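Local coordinates for protein listeriolysin O (Listeria monocytogenes, PDB 4CDB) that binds cholesterol-containing host membranes, then changes shape, oligomerises and inserts to form a large pore that lyses the cell, at residues V400-D403 against N407-V410; N58-V63 against P433-N438; N271-K276 against T371-Y376. All coordinates share one frame; numbering follows the deposited sequence.

How the contacts relate
From the N terminus, residues 58-63 come first, on a strand of the elongated central sheet, and their partner 433-438 arrives some 370 residues later, so contact 2 closes the longest loop. Contacts 3 and 1 both fall within that loop, one after the other and without crossing: contact 3 joins the loop 271-276 to strand 362-385, and contact 1 closes the short hairpin 400-403/407-410 just downstream. Strand 362-385 pairs with strand 59-74, which links contact 3 to contact 2. Val400 N bonds probably to Asn435 O, linking contact 2 to contact 1. Contact 3 ties the refolding region, and contact 2 the C-terminal domain, to the central sheet; contact 1 stays within the C-terminal domain.

Contact 1 (V400-D403 against N407-V410); sequences VNYD and NEIV. With NA (sodium ion), chain I.
Ile409 O is gripped by more than one donor. Asn401 N reaches it in a nearly straight hydrogen bond of 2.8 Å (173° at the hydrogen), a water held by Asn401 ND2 probably donates to it as well, and the CA of Val400 adds a C-H...O contact. In return Ile409 N gives a short bond of 2.6 Å to Asn401 O, entering from above the carbonyl plane. These reciprocal bonds mark Asn401-Ile409 as the hydrogen-bonded pair of an antiparallel hairpin, with Val400-Val410 and Tyr402-Glu408 as its non-hydrogen-bonded neighbours. Toward the turn, Asp403 N bonds to Asn407 O at 2.9 Å, almost in line with the carbonyl. Asp403 folds its carboxylate back over the turn (chi1 62°), where OD1 receives a weak bond from Glu405 N and a weak, doubtful one from Asn407 N. On the face carrying Val400, Val410, Tyr402 and Glu408, the side chains of Tyr402 and Glu408 run alongside each other, and CG of Glu408 lies 3.5 Å from CE1 of Tyr402. The extended glutamate chain brings OE2 to 2.5 Å from a sodium ion, which Tyr402 OH also binds, at 2.6 Å. Val400 CG1 packs against Glu408 CD at 3.6 Å. On the other face the methyl CD1 of Ile409 swings across to the backbone and lies 3.3 Å from Asp403 N. Arg437, on strand 436-449 beyond strand 391-402, makes a long, weak ion pair with Glu408. Tyr60 and Val62 of strand 59-74 touch the Tyr402 side chain. Lying between phenol and carboxylate, the sodium ion probably offsets the carboxylate charge and links the two side chains, one from each strand, at this end of the C-terminal beta-sandwich domain.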
ATOM      1  N   VAL A 400     -10.014 -23.038 -23.664  1.00 58.04           N
ATOM      2  CA  VAL A 400     -10.306 -21.621 -23.840  1.00 59.61           C
ATOM      3  C   VAL A 400      -9.044 -20.780 -24.015  1.00 55.54           C
ATOM      4  O   VAL A 400      -8.179 -20.751 -23.139  1.00 51.88           O
ATOM      5  CB  VAL A 400     -11.126 -21.073 -22.657  1.00 63.52           C
ATOM      6  CG1 VAL A 400     -11.262 -19.561 -22.756  1.00 64.90           C
ATOM      7  CG2 VAL A 400     -12.494 -21.734 -22.617  1.00 64.82           C
ATOM      8  N   ASN A 401      -8.949 -20.103 -25.155  1.00 56.27           N
ATOM      9  CA  ASN A 401      -7.850 -19.182 -25.421  1.00 59.22           C
ATOM     10  C   ASN A 401      -8.357 -17.773 -25.715  1.00 53.60           C
ATOM     11  O   ASN A 401      -9.555 -17.507 -25.613  1.00 48.76           O
ATOM     12  CB  ASN A 401      -6.980 -19.690 -26.573  1.00 62.97           C
ATOM     13  CG  ASN A 401      -6.259 -20.978 -26.231  1.00 67.01           C
ATOM     14  OD1 ASN A 401      -5.148 -20.958 -25.701  1.00 68.23           O
ATOM     15  ND2 ASN A 401      -6.892 -22.106 -26.527  1.00 69.04           N
ATOM     16  N   TYR A 402      -7.447 -16.876 -26.080  1.00 52.26           N
ATOM     17  CA  TYR A 402      -7.810 -15.477 -26.284  1.00 46.97           C
ATOM     18  C   TYR A 402      -7.216 -14.909 -27.568  1.00 46.87           C
ATOM     19  O   TYR A 402      -6.026 -15.069 -27.835  1.00 50.04           O
ATOM     20  CB  TYR A 402      -7.377 -14.634 -25.079  1.00 46.69           C
ATOM     21  CG  TYR A 402      -7.892 -15.162 -23.760  1.00 44.95           C
ATOM     22  CD1 TYR A 402      -9.144 -14.795 -23.281  1.00 45.02           C
ATOM     23  CD2 TYR A 402      -7.131 -16.038 -22.995  1.00 45.11           C
ATOM     24  CE1 TYR A 402      -9.621 -15.283 -22.075  1.00 48.21           C
ATOM     25  CE2 TYR A 402      -7.599 -16.530 -21.790  1.00 46.05           C
ATOM     26  CZ  TYR A 402      -8.845 -16.150 -21.335  1.00 49.83           C
ATOM     27  OH  TYR A 402      -9.313 -16.639 -20.136  1.00 55.23           O
ATOM     28  N   ASP A 403      -8.055 -14.246 -28.360  1.00 46.52           N
ATOM     29  CA  ASP A 403      -7.591 -13.557 -29.560  1.00 51.23           C
ATOM     30  C   ASP A 403      -6.738 -12.338 -29.176  1.00 49.37           C
ATOM     31  O   ASP A 403      -6.735 -11.931 -28.012  1.00 43.57           O
ATOM     32  CB  ASP A 403      -8.778 -13.176 -30.462  1.00 63.10           C
ATOM     33  CG  ASP A 403      -9.759 -12.224 -29.793  1.00 73.48           C
ATOM     34  OD1 ASP A 403      -9.465 -11.715 -28.692  1.00 75.34           O
ATOM     35  OD2 ASP A 403     -10.830 -11.972 -30.384  1.00 77.97           O
ATOM     36  N   ASN A 407     -10.553 -11.245 -26.478  1.00 44.06           N
ATOM     37  CA  ASN A 407     -11.789 -12.023 -26.480  1.00 50.60           C
ATOM     38  C   ASN A 407     -11.528 -13.524 -26.420  1.00 53.12           C
ATOM     39  O   ASN A 407     -10.512 -14.002 -26.921  1.00 47.85           O
ATOM     40  CB  ASN A 407     -12.639 -11.680 -27.702  1.00 56.24           C
ATOM     41  CG  ASN A 407     -13.081 -10.231 -27.711  1.00 63.09           C
ATOM     42  OD1 ASN A 407     -13.267  -9.622 -26.656  1.00 68.73           O
ATOM     43  ND2 ASN A 407     -13.256  -9.671 -28.901  1.00 65.80           N
ATOM     44  N   GLU A 408     -12.453 -14.261 -25.813  1.00 59.46           N
ATOM     45  CA  GLU A 408     -12.303 -15.705 -25.651  1.00 61.37           C
ATOM     46  C   GLU A 408     -12.472 -16.483 -26.953  1.00 60.63           C
ATOM     47  O   GLU A 408     -13.318 -16.156 -27.784  1.00 58.82           O
ATOM     48  CB  GLU A 408     -13.293 -16.241 -24.613  1.00 63.68           C
ATOM     49  CG  GLU A 408     -12.888 -15.996 -23.170  1.00 70.09           C
ATOM     50  CD  GLU A 408     -13.607 -16.921 -22.207  1.00 76.33           C
ATOM     51  OE1 GLU A 408     -14.538 -17.629 -22.644  1.00 76.66           O
ATOM     52  OE2 GLU A 408     -13.237 -16.945 -21.013  1.00 79.05           O
ATOM     53  N   ILE A 409     -11.654 -17.518 -27.114  1.00 63.18           N
ATOM     54  CA  ILE A 409     -11.815 -18.466 -28.205  1.00 67.80           C
ATOM     55  C   ILE A 409     -11.974 -19.854 -27.602  1.00 66.21           C
ATOM     56  O   ILE A 409     -11.060 -20.359 -26.951  1.00 63.12           O
ATOM     57  CB  ILE A 409     -10.592 -18.488 -29.141  1.00 72.25           C
ATOM     58  CG1 ILE A 409      -9.763 -17.210 -28.995  1.00 73.65           C
ATOM     59  CG2 ILE A 409     -11.027 -18.705 -30.585  1.00 75.61           C
ATOM     60  CD1 ILE A 409      -8.477 -17.232 -29.797  1.00 75.21           C
ATOM     61  N   VAL A 410     -13.134 -20.469 -27.813  1.00 67.35           N
ATOM     62  CA  VAL A 410     -13.401 -21.786 -27.246  1.00 68.33           C
ATOM     63  C   VAL A 410     -13.296 -22.887 -28.301  1.00 66.91           C
ATOM     64  O   VAL A 410     -14.111 -22.958 -29.220  1.00 68.19           O
ATOM     65  CB  VAL A 410     -14.792 -21.843 -26.590  1.00 68.18           C
ATOM     66  CG1 VAL A 410     -14.926 -23.095 -25.743  1.00 68.25           C
ATOM     67  CG2 VAL A 410     -15.019 -20.607 -25.740  1.00 64.54           C
TER
HETATM   68 NA    NA I1534     -11.622 -17.041 -19.084  1.00 93.23          NA
HETATM   69  O   HOH W   1      -8.994 -21.909 -28.048  1.00 63.75           O

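Contact 2 (N58-V63 against P433-N438); sequences NEYIVV and PGNARN
Stacking of the Tyr60 ring on the Asn435 side chain carries most of this contact. The amide lies nearly parallel to the ring, their planes 8° apart, with CG of Asn435 3.8 Å from CE1 of Tyr60. Beside the amide, which lies toward the CD1-CE1 side, CB of Asn435 sits over the middle of the same face in a CH-pi contact, 3.6 Å from the Tyr60 ring centroid and 11° off its normal. Asn435 chi1 is 55°, which sets CG between its backbone N and carbonyl carbon and lays the amide across the ring. Plain van der Waals packing adds the rest: CA of Gly434 rests 3.8 Å from CB of Tyr60, backbone against side chain. No hydrogen bond crosses between the two segments. Polar bonds instead fix each side: Ala436 N bonds to Pro433 O at 3.3 Å, closing a type I beta turn, and Asn435 ND2 bonds to Val400 O on the adjoining strand. Tyr60 itself pairs through its backbone with Tyr376. A beta turn packed on an aromatic ring of the central sheet thus forms part of the junction between the elongated domain 2 and the membrane-binding domain 4 of cholesterol-dependent cytolysins.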
ATOM      1  N   ASN A  58       3.636 -26.380 -16.113  1.00 84.77           N
ATOM      2  CA  ASN A  58       2.462 -27.195 -15.829  1.00 78.18           C
ATOM      3  C   ASN A  58       1.219 -26.347 -15.583  1.00 72.14           C
ATOM      4  O   ASN A  58       0.236 -26.826 -15.017  1.00 66.63           O
ATOM      5  CB  ASN A  58       2.718 -28.104 -14.625  1.00 80.48           C
ATOM      6  CG  ASN A  58       3.143 -27.330 -13.384  1.00 85.07           C
ATOM      7  OD1 ASN A  58       3.196 -26.099 -13.386  1.00 85.82           O
ATOM      8  ND2 ASN A  58       3.442 -28.056 -12.314  1.00 87.53           N
ATOM      9  N   GLU A  59       1.270 -25.087 -16.007  1.00 71.62           N
ATOM     10  CA  GLU A  59       0.177 -24.152 -15.757  1.00 68.61           C
ATOM     11  C   GLU A  59      -0.231 -23.355 -16.994  1.00 63.45           C
ATOM     12  O   GLU A  59       0.516 -23.267 -17.971  1.00 64.22           O
ATOM     13  CB  GLU A  59       0.550 -23.184 -14.632  1.00 68.78           C
ATOM     14  CG  GLU A  59       0.632 -23.815 -13.253  1.00 73.72           C
ATOM     15  CD  GLU A  59       0.945 -22.799 -12.169  1.00 78.40           C
ATOM     16  OE1 GLU A  59       1.585 -21.771 -12.478  1.00 76.93           O
ATOM     17  OE2 GLU A  59       0.547 -23.029 -11.009  1.00 81.64           O
ATOM     18  N   TYR A  60      -1.428 -22.778 -16.935  1.00 57.53           N
ATOM     19  CA  TYR A  60      -1.889 -21.829 -17.942  1.00 53.04           C
ATOM     20  C   TYR A  60      -2.184 -20.509 -17.246  1.00 52.33           C
ATOM     21  O   TYR A  60      -2.947 -20.470 -16.275  1.00 47.04           O
ATOM     22  CB  TYR A  60      -3.145 -22.342 -18.643  1.00 44.22           C
ATOM     23  CG  TYR A  60      -3.537 -21.523 -19.853  1.00 48.68           C
ATOM     24  CD1 TYR A  60      -2.965 -21.770 -21.093  1.00 52.04           C
ATOM     25  CD2 TYR A  60      -4.477 -20.504 -19.756  1.00 45.83           C
ATOM     26  CE1 TYR A  60      -3.315 -21.027 -22.203  1.00 54.63           C
ATOM     27  CE2 TYR A  60      -4.836 -19.756 -20.863  1.00 43.53           C
ATOM     28  CZ  TYR A  60      -4.251 -20.022 -22.084  1.00 51.91           C
ATOM     29  OH  TYR A  60      -4.603 -19.281 -23.190  1.00 54.39           O
ATOM     30  N   ILE A  61      -1.580 -19.430 -17.737  1.00 54.03           N
ATOM     31  CA  ILE A  61      -1.679 -18.134 -17.074  1.00 52.00           C
ATOM     32  C   ILE A  61      -2.577 -17.157 -17.831  1.00 50.47           C
ATOM     33  O   ILE A  61      -2.374 -16.902 -19.021  1.00 52.79           O
ATOM     34  CB  ILE A  61      -0.290 -17.483 -16.887  1.00 55.19           C
ATOM     35  CG1 ILE A  61       0.666 -18.450 -16.186  1.00 55.51           C
ATOM     36  CG2 ILE A  61      -0.413 -16.183 -16.101  1.00 53.31           C
ATOM     37  CD1 ILE A  61       0.247 -18.816 -14.777  1.00 55.16           C
ATOM     38  N   VAL A  62      -3.568 -16.612 -17.130  1.00 42.04           N
ATOM     39  CA  VAL A  62      -4.425 -15.578 -17.693  1.00 44.49           C
ATOM     40  C   VAL A  62      -4.113 -14.229 -17.037  1.00 48.23           C
ATOM     41  O   VAL A  62      -4.181 -14.094 -15.816  1.00 47.25           O
ATOM     42  CB  VAL A  62      -5.923 -15.918 -17.505  1.00 41.95           C
ATOM     43  CG1 VAL A  62      -6.784 -14.806 -18.070  1.00 38.65           C
ATOM     44  CG2 VAL A  62      -6.264 -17.250 -18.173  1.00 42.25           C
ATOM     45  N   VAL A  63      -3.758 -13.236 -17.847  1.00 47.65           N
ATOM     46  CA  VAL A  63      -3.406 -11.920 -17.321  1.00 47.23           C
ATOM     47  C   VAL A  63      -4.417 -10.858 -17.743  1.00 48.19           C
ATOM     48  O   VAL A  63      -4.614 -10.617 -18.935  1.00 49.87           O
ATOM     49  CB  VAL A  63      -1.995 -11.483 -17.779  1.00 47.05           C
ATOM     50  CG1 VAL A  63      -1.673 -10.089 -17.254  1.00 47.50           C
ATOM     51  CG2 VAL A  63      -0.949 -12.491 -17.321  1.00 42.15           C
ATOM     52  N   PRO A 433      -4.413 -29.546 -20.668  1.00 50.32           N
ATOM     53  CA  PRO A 433      -3.776 -28.261 -20.365  1.00 48.21           C
ATOM     54  C   PRO A 433      -4.592 -27.479 -19.340  1.00 44.87           C
ATOM     55  O   PRO A 433      -5.739 -27.842 -19.074  1.00 42.78           O
ATOM     56  CB  PRO A 433      -3.787 -27.541 -21.715  1.00 47.49           C
ATOM     57  CG  PRO A 433      -4.944 -28.132 -22.447  1.00 50.91           C
ATOM     58  CD  PRO A 433      -4.994 -29.573 -22.021  1.00 48.41           C
ATOM     59  N   GLY A 434      -4.009 -26.425 -18.776  1.00 44.70           N
ATOM     60  CA  GLY A 434      -4.660 -25.659 -17.728  1.00 30.54           C
ATOM     61  C   GLY A 434      -5.941 -24.973 -18.162  1.00 34.05           C
ATOM     62  O   GLY A 434      -6.869 -24.813 -17.368  1.00 35.19           O
ATOM     63  N   ASN A 435      -5.998 -24.575 -19.430  1.00 39.64           N
ATOM     64  CA  ASN A 435      -7.154 -23.853 -19.949  1.00 48.02           C
ATOM     65  C   ASN A 435      -8.292 -24.771 -20.392  1.00 48.27           C
ATOM     66  O   ASN A 435      -9.154 -24.370 -21.176  1.00 49.64           O
ATOM     67  CB  ASN A 435      -6.740 -22.930 -21.100  1.00 49.67           C
ATOM     68  CG  ASN A 435      -6.014 -23.670 -22.212  1.00 52.12           C
ATOM     69  OD1 ASN A 435      -5.246 -24.599 -21.957  1.00 49.68           O
ATOM     70  ND2 ASN A 435      -6.254 -23.260 -23.452  1.00 54.55           N
ATOM     71  N   ALA A 436      -8.296 -26.001 -19.888  1.00 46.18           N
ATOM     72  CA  ALA A 436      -9.340 -26.960 -20.237  1.00 45.09           C
ATOM     73  C   ALA A 436     -10.463 -26.970 -19.207  1.00 43.72           C
ATOM     74  O   ALA A 436     -10.214 -27.008 -18.001  1.00 46.05           O
ATOM     75  CB  ALA A 436      -8.753 -28.354 -20.392  1.00 45.37           C
ATOM     76  N   ARG A 437     -11.703 -26.935 -19.687  1.00 44.18           N
ATOM     77  CA  ARG A 437     -12.861 -27.030 -18.805  1.00 50.31           C
ATOM     78  C   ARG A 437     -13.998 -27.827 -19.440  1.00 45.76           C
ATOM     79  O   ARG A 437     -13.930 -28.191 -20.615  1.00 42.22           O
ATOM     80  CB  ARG A 437     -13.344 -25.639 -18.384  1.00 58.69           C
ATOM     81  CG  ARG A 437     -13.744 -24.724 -19.533  1.00 66.83           C
ATOM     82  CD  ARG A 437     -14.168 -23.358 -19.009  1.00 73.22           C
ATOM     83  NE  ARG A 437     -14.424 -22.398 -20.080  1.00 81.00           N
ATOM     84  CZ  ARG A 437     -15.630 -22.095 -20.551  1.00 84.38           C
ATOM     85  NH1 ARG A 437     -16.709 -22.673 -20.045  1.00 84.15           N
ATOM     86  NH2 ARG A 437     -15.755 -21.207 -21.528  1.00 85.31           N
ATOM     87  N   ASN A 438     -15.035 -28.093 -18.651  1.00 42.23           N
ATOM     88  CA  ASN A 438     -16.187 -28.869 -19.102  1.00 47.61           C
ATOM     89  C   ASN A 438     -15.796 -30.239 -19.643  1.00 42.87           C
ATOM     90  O   ASN A 438     -16.044 -30.557 -20.807  1.00 37.39           O
ATOM     91  CB  ASN A 438     -16.999 -28.086 -20.136  1.00 57.67           C
ATOM     92  CG  ASN A 438     -17.703 -26.889 -19.532  1.00 70.61           C
ATOM     93  OD1 ASN A 438     -18.197 -26.951 -18.407  1.00 76.44           O
ATOM     94  ND2 ASN A 438     -17.748 -25.790 -20.276  1.00 72.75           N
TER

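Contact 3 (N271-K276 against T371-Y376); sequences NSHSTK and TTSKAY. With NA (sodium ion), chain G.
His273 meets Ser373 by a side-chain hydrogen bond of 3.1 Å between ND1 and OG, the one polar bond between the two segments. OG comes to the edge of the imidazole, near its plane, the angle at the hydrogen being 155°, and either partner could be the donor. Ser373 places OG between its backbone N and carbonyl carbon (chi1 67°), which brings the hydroxyl up to the ring. Packed close beside this bond, the methyl of Ala375 lies 3.9 Å from CB of His273 and 4.0 Å from its CD2, approaching the ring obliquely. Serine and alanine, two residues apart on strand 362-385, therefore face the histidine together, while Lys374 between them turns away. Around the histidine two successive ST turns shape the loop: Ser272 OG accepts from Ser274 N at 3.0 Å, and Ser274 OG from Lys276 N at 3.1 Å. Lys276 then stands at the N-cap of helix 277-286. In cholesterol-dependent cytolysins, helices of this region unfold into the membrane-spanning beta hairpins, and residues 274-283 are assigned to such a strand; here, in the soluble form, the loop leading into the helix is docked on the central sheet. Gln207 NE2 bonds to the carbonyl oxygens of both Ser272 and Ser274 from outside the contact. The rest is looser. His273 O and Ser373 O come within 3.4 Å of each other as two acceptors, without a bond, and Thr275 and Lys276 are exposed to solvent. Further back along strand 362-385, Thr371 O holds a sodium ion at 2.5 Å, with two waters as further ligands, while the hydroxyl of Thr371 is bonded to Lys65 of the neighbouring strand.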
ATOM      1  N   ASN A 271       5.115 -14.713  -5.163  1.00 64.66           N
ATOM      2  CA  ASN A 271       4.970 -15.157  -6.545  1.00 65.84           C
ATOM      3  C   ASN A 271       3.603 -15.787  -6.795  1.00 60.09           C
ATOM      4  O   ASN A 271       3.286 -16.189  -7.915  1.00 59.44           O
ATOM      5  CB  ASN A 271       6.079 -16.143  -6.912  1.00 74.21           C
ATOM      6  CG  ASN A 271       6.223 -17.264  -5.899  1.00 82.44           C
ATOM      7  OD1 ASN A 271       5.354 -17.468  -5.050  1.00 85.17           O
ATOM      8  ND2 ASN A 271       7.325 -17.998  -5.984  1.00 86.01           N
ATOM      9  N   SER A 272       2.801 -15.868  -5.739  1.00 53.92           N
ATOM     10  CA  SER A 272       1.469 -16.450  -5.821  1.00 52.46           C
ATOM     11  C   SER A 272       0.541 -15.669  -6.748  1.00 59.06           C
ATOM     12  O   SER A 272       0.579 -14.439  -6.797  1.00 59.63           O
ATOM     13  CB  SER A 272       0.848 -16.542  -4.428  1.00 50.93           C
ATOM     14  OG  SER A 272      -0.519 -16.907  -4.510  1.00 51.43           O
ATOM     15  N   HIS A 273      -0.296 -16.395  -7.481  1.00 60.59           N
ATOM     16  CA  HIS A 273      -1.256 -15.775  -8.382  1.00 60.29           C
ATOM     17  C   HIS A 273      -2.638 -15.737  -7.740  1.00 60.51           C
ATOM     18  O   HIS A 273      -3.616 -15.352  -8.378  1.00 67.75           O
ATOM     19  CB  HIS A 273      -1.319 -16.537  -9.707  1.00 62.10           C
ATOM     20  CG  HIS A 273      -0.001 -16.642 -10.409  1.00 63.23           C
ATOM     21  ND1 HIS A 273       0.371 -15.794 -11.427  1.00 64.08           N
ATOM     22  CD2 HIS A 273       1.032 -17.504 -10.242  1.00 66.94           C
ATOM     23  CE1 HIS A 273       1.577 -16.124 -11.858  1.00 67.11           C
ATOM     24  NE2 HIS A 273       1.997 -17.160 -11.152  1.00 69.87           N
ATOM     25  N   SER A 274      -2.710 -16.137  -6.474  1.00 58.06           N
ATOM     26  CA  SER A 274      -3.982 -16.217  -5.761  1.00 61.77           C
ATOM     27  C   SER A 274      -4.670 -14.862  -5.601  1.00 67.54           C
ATOM     28  O   SER A 274      -4.023 -13.814  -5.619  1.00 71.37           O
ATOM     29  CB  SER A 274      -3.786 -16.864  -4.390  1.00 64.03           C
ATOM     30  OG  SER A 274      -4.997 -16.874  -3.658  1.00 65.47           O
ATOM     31  N   THR A 275      -5.989 -14.895  -5.442  1.00 69.50           N
ATOM     32  CA  THR A 275      -6.778 -13.681  -5.266  1.00 69.87           C
ATOM     33  C   THR A 275      -6.969 -13.364  -3.784  1.00 72.60           C
ATOM     34  O   THR A 275      -7.693 -12.436  -3.425  1.00 73.29           O
ATOM     35  CB  THR A 275      -8.156 -13.815  -5.942  1.00 72.63           C
ATOM     36  OG1 THR A 275      -8.859 -12.570  -5.856  1.00 79.76           O
ATOM     37  CG2 THR A 275      -8.973 -14.907  -5.266  1.00 70.46           C
ATOM     38  N   LYS A 276      -6.310 -14.141  -2.930  1.00 71.70           N
ATOM     39  CA  LYS A 276      -6.437 -13.985  -1.485  1.00 72.51           C
ATOM     40  C   LYS A 276      -5.188 -13.385  -0.844  1.00 68.64           C
ATOM     41  O   LYS A 276      -5.082 -13.328   0.383  1.00 71.10           O
ATOM     42  CB  LYS A 276      -6.739 -15.335  -0.830  1.00 76.62           C
ATOM     43  CG  LYS A 276      -8.179 -15.793  -0.952  1.00 80.21           C
ATOM     44  CD  LYS A 276      -8.385 -17.108  -0.216  1.00 83.27           C
ATOM     45  CE  LYS A 276      -9.861 -17.410  -0.016  1.00 85.78           C
ATOM     46  NZ  LYS A 276     -10.601 -17.478  -1.304  1.00 86.70           N
ATOM     47  N   THR A 371      -2.968  -4.818 -12.654  1.00 48.85           N
ATOM     48  CA  THR A 371      -2.764  -6.114 -13.287  1.00 49.14           C
ATOM     49  C   THR A 371      -3.109  -7.250 -12.334  1.00 54.31           C
ATOM     50  O   THR A 371      -2.530  -7.365 -11.254  1.00 54.69           O
ATOM     51  CB  THR A 371      -1.312  -6.279 -13.759  1.00 45.51           C
ATOM     52  OG1 THR A 371      -0.989  -5.222 -14.671  1.00 45.54           O
ATOM     53  CG2 THR A 371      -1.119  -7.625 -14.450  1.00 39.75           C
ATOM     54  N   THR A 372      -4.062  -8.082 -12.738  1.00 55.16           N
ATOM     55  CA  THR A 372      -4.428  -9.261 -11.964  1.00 55.95           C
ATOM     56  C   THR A 372      -4.229 -10.510 -12.813  1.00 58.01           C
ATOM     57  O   THR A 372      -4.477 -10.495 -14.018  1.00 57.21           O
ATOM     58  CB  THR A 372      -5.888  -9.196 -11.477  1.00 58.70           C
ATOM     59  OG1 THR A 372      -6.765  -9.063 -12.602  1.00 63.35           O
ATOM     60  CG2 THR A 372      -6.085  -8.014 -10.542  1.00 63.28           C
ATOM     61  N   SER A 373      -3.779 -11.589 -12.182  1.00 59.02           N
ATOM     62  CA  SER A 373      -3.514 -12.826 -12.906  1.00 59.34           C
ATOM     63  C   SER A 373      -4.270 -14.020 -12.327  1.00 63.23           C
ATOM     64  O   SER A 373      -4.846 -13.945 -11.241  1.00 61.92           O
ATOM     65  CB  SER A 373      -2.012 -13.116 -12.940  1.00 54.81           C
ATOM     66  OG  SER A 373      -1.527 -13.414 -11.647  1.00 56.12           O
ATOM     67  N   LYS A 374      -4.258 -15.122 -13.069  1.00 65.12           N
ATOM     68  CA  LYS A 374      -4.949 -16.338 -12.672  1.00 64.22           C
ATOM     69  C   LYS A 374      -4.166 -17.533 -13.203  1.00 60.14           C
ATOM     70  O   LYS A 374      -3.834 -17.586 -14.389  1.00 59.77           O
ATOM     71  CB  LYS A 374      -6.369 -16.346 -13.240  1.00 68.84           C
ATOM     72  CG  LYS A 374      -7.467 -16.676 -12.236  1.00 74.45           C
ATOM     73  CD  LYS A 374      -7.456 -18.144 -11.843  1.00 78.72           C
ATOM     74  CE  LYS A 374      -8.817 -18.580 -11.315  1.00 80.68           C
ATOM     75  NZ  LYS A 374      -9.277 -17.746 -10.171  1.00 81.88           N
ATOM     76  N   ALA A 375      -3.864 -18.483 -12.324  1.00 57.57           N
ATOM     77  CA  ALA A 375      -3.077 -19.650 -12.706  1.00 57.18           C
ATOM     78  C   ALA A 375      -3.927 -20.918 -12.726  1.00 56.21           C
ATOM     79  O   ALA A 375      -4.585 -21.252 -11.740  1.00 53.70           O
ATOM     80  CB  ALA A 375      -1.889 -19.821 -11.769  1.00 55.53           C
ATOM     81  N   TYR A 376      -3.913 -21.620 -13.854  1.00 55.00           N
ATOM     82  CA  TYR A 376      -4.656 -22.869 -13.985  1.00 54.04           C
ATOM     83  C   TYR A 376      -3.701 -24.045 -14.167  1.00 51.31           C
ATOM     84  O   TYR A 376      -2.983 -24.121 -15.164  1.00 50.37           O
ATOM     85  CB  TYR A 376      -5.635 -22.789 -15.158  1.00 51.95           C
ATOM     86  CG  TYR A 376      -6.707 -21.733 -14.996  1.00 54.07           C
ATOM     87  CD1 TYR A 376      -6.489 -20.424 -15.409  1.00 56.90           C
ATOM     88  CD2 TYR A 376      -7.939 -22.046 -14.436  1.00 52.26           C
ATOM     89  CE1 TYR A 376      -7.465 -19.457 -15.265  1.00 53.20           C
ATOM     90  CE2 TYR A 376      -8.922 -21.084 -14.289  1.00 56.41           C
ATOM     91  CZ  TYR A 376      -8.678 -19.791 -14.705  1.00 55.45           C
ATOM     92  OH  TYR A 376      -9.650 -18.827 -14.562  1.00 60.62           O
TER
HETATM   93 NA    NA G1532      -1.057  -8.101  -9.409  1.00 84.81          NA
HETATM   94  O   HOH W   2      -1.779  -7.777  -7.063  1.00 70.00           O
HETATM   95  O   HOH W   3       0.766  -9.192 -10.770  1.00 59.85           O